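Peptide methionine sulfoxide reductase MsrA (Treponema denticola ATCC 35405, PDB 5FA9) probably repairs oxidised proteins, reducing both S and R forms of methionine sulfoxide back to methionine through fused MsrA and MsrB domains. Local coordinates at residues 6-12 and 50-54. The protein carries 2 engineered substitutions. Residues are numbered along the deposited sequence; the frame is centred on the assembly and turned at random.
Engineered in segment 6-12: Ser11 (natural residue Cys). With D1D ((4S,5S)-1,2-dithiane-4,5-diol), chain F.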
# COMPACT_ATOMS: atom_id res chain seq x y z
N TYR B 6 -6.73 -5.72 8.54
CA TYR B 6 -8.16 -5.98 8.49
C TYR B 6 -8.75 -6.10 9.89
O TYR B 6 -8.32 -6.94 10.68
CB TYR B 6 -8.45 -7.25 7.68
CG TYR B 6 -8.07 -7.14 6.21
CD1 TYR B 6 -6.74 -7.24 5.81
CD2 TYR B 6 -9.03 -6.94 5.24
CE1 TYR B 6 -6.39 -7.13 4.48
CE2 TYR B 6 -8.69 -6.83 3.90
CZ TYR B 6 -7.37 -6.93 3.53
OH TYR B 6 -7.02 -6.83 2.20
N LEU B 7 -9.73 -5.26 10.19
CA LEU B 7 -10.29 -5.19 11.54
C LEU B 7 -11.80 -5.43 11.56
O LEU B 7 -12.56 -4.74 10.89
CB LEU B 7 -9.98 -3.83 12.16
CG LEU B 7 -8.50 -3.47 12.26
CD1 LEU B 7 -8.32 -2.07 12.83
CD2 LEU B 7 -7.74 -4.49 13.10
N ALA B 8 -12.22 -6.43 12.34
CA ALA B 8 -13.63 -6.70 12.55
C ALA B 8 -14.05 -6.28 13.95
O ALA B 8 -13.62 -6.88 14.94
CB ALA B 8 -13.93 -8.18 12.32
N GLY B 9 -14.88 -5.24 14.03
CA GLY B 9 -15.31 -4.72 15.32
C GLY B 9 -16.79 -4.39 15.36
O GLY B 9 -17.17 -3.30 15.79
N GLY B 10 -17.63 -5.32 14.91
CA GLY B 10 -19.06 -5.11 14.88
C GLY B 10 -19.54 -4.62 13.53
O GLY B 10 -18.94 -4.93 12.50
N SER B 11 -20.63 -3.86 13.53
CA SER B 11 -21.18 -3.28 12.31
C SER B 11 -20.13 -2.41 11.62
O SER B 11 -19.66 -1.43 12.20
CB SER B 11 -22.43 -2.46 12.62
OG SER B 11 -22.84 -1.69 11.50
N PHE B 12 -19.77 -2.78 10.39
CA PHE B 12 -18.66 -2.11 9.71
C PHE B 12 -18.98 -0.68 9.30
O PHE B 12 -18.09 0.06 8.86
CB PHE B 12 -18.23 -2.92 8.47
CG PHE B 12 -19.36 -3.37 7.58
CD1 PHE B 12 -20.21 -2.45 6.98
CD2 PHE B 12 -19.54 -4.71 7.31
CE1 PHE B 12 -21.24 -2.88 6.16
CE2 PHE B 12 -20.57 -5.14 6.49
CZ PHE B 12 -21.42 -4.22 5.92
N HIS B 50 -19.26 -15.35 8.08
CA HIS B 50 -18.24 -14.34 7.84
C HIS B 50 -18.40 -13.20 8.84
O HIS B 50 -19.51 -12.83 9.21
CB HIS B 50 -18.34 -13.79 6.42
CG HIS B 50 -18.04 -14.81 5.36
ND1 HIS B 50 -16.80 -15.37 5.19
CD2 HIS B 50 -18.84 -15.37 4.41
CE1 HIS B 50 -16.83 -16.23 4.18
NE2 HIS B 50 -18.06 -16.25 3.69
N ALA B 51 -17.27 -12.64 9.28
CA ALA B 51 -17.29 -11.50 10.19
C ALA B 51 -17.26 -10.19 9.41
O ALA B 51 -16.53 -10.05 8.43
CB ALA B 51 -16.12 -11.57 11.15
N GLU B 52 -18.06 -9.23 9.86
CA GLU B 52 -18.10 -7.91 9.24
C GLU B 52 -16.78 -7.18 9.50
O GLU B 52 -16.46 -6.85 10.64
CB GLU B 52 -19.28 -7.10 9.76
CG GLU B 52 -20.63 -7.66 9.33
CD GLU B 52 -21.78 -6.70 9.61
OE1 GLU B 52 -22.94 -7.13 9.50
OE2 GLU B 52 -21.51 -5.53 9.92
N THR B 53 -16.03 -6.93 8.44
CA THR B 53 -14.67 -6.44 8.56
C THR B 53 -14.43 -5.22 7.67
O THR B 53 -15.00 -5.11 6.58
CB THR B 53 -13.65 -7.55 8.20
OG1 THR B 53 -13.98 -8.74 8.92
CG2 THR B 53 -12.23 -7.13 8.54
N VAL B 54 -13.59 -4.31 8.14
CA VAL B 54 -13.19 -3.14 7.36
C VAL B 54 -11.73 -3.24 6.96
O VAL B 54 -10.85 -3.38 7.81
CB VAL B 54 -13.42 -1.83 8.13
CG1 VAL B 54 -12.89 -0.65 7.33
CG2 VAL B 54 -14.89 -1.65 8.44
S1 D1D F . -25.34 -5.89 6.83
C1 D1D F . -24.76 -4.41 7.13
C2 D1D F . -24.36 -4.22 8.68
O2 D1D F . -24.03 -3.02 8.87
C3 D1D F . -25.66 -4.62 9.73
O3 D1D F . -25.24 -4.58 10.92
C4 D1D F . -26.26 -6.08 9.44
S4 D1D F . -26.66 -6.29 7.89
O HOH W 1 -16.30 -4.44 11.63
O HOH W 2 -17.14 -7.50 13.60
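Antiparallel backbone pairing joins strand 2-8 to strand 51-59 inside the mixed sheet of the MsrA domain. Leu7 and Val54 form a hydrogen-bonded pair: Leu7 N donates to Val54 O (3.2 Å) and Val54 N to Leu7 O (3.0 Å), both nearly linear. Beyond Ala8 the direct ladder gives way to water. Water 1 accepts from Gly9 N (2.9 Å) and donates to Gly10 O (2.8 Å) and Glu52 O (2.6 Å), while water 2 accepts from Gly10 N (2.6 Å), so water fills the gap where the two segments diverge. Gly10, at phi/psi 95/-152, takes a backbone conformation in which a CB would collide with the preceding carbonyl.

Apolar contacts flank the pairing. Ala8 CB meets Ala51 CB at 4.2 Å, and Phe12 CB packs on Val54 CG2 at 3.6 Å; Val54 also touches Val15 of helix 12-19, whose N-cap is Ser11.

At the active-site end, the Glu52 carboxyl group reaches back to that helix start: Phe12 N donates to Glu52 OE2 (3.3 Å). Engineered Ser11, replacing the predicted catalytic Cys, shares a hydrogen bond with dithiane O2 (OG to O2, 3.2 Å), and Tyr92 OH binds the same ligand. Glu52 OE1 lies 3.3 Å from ligand C2, and Phe12 CZ 3.6 Å from C1. The strand pairing thus sets the Glu52 carboxyl group beside the position of the natural thiol, consistent with the proton-donating glutamate of MsrA enzymes.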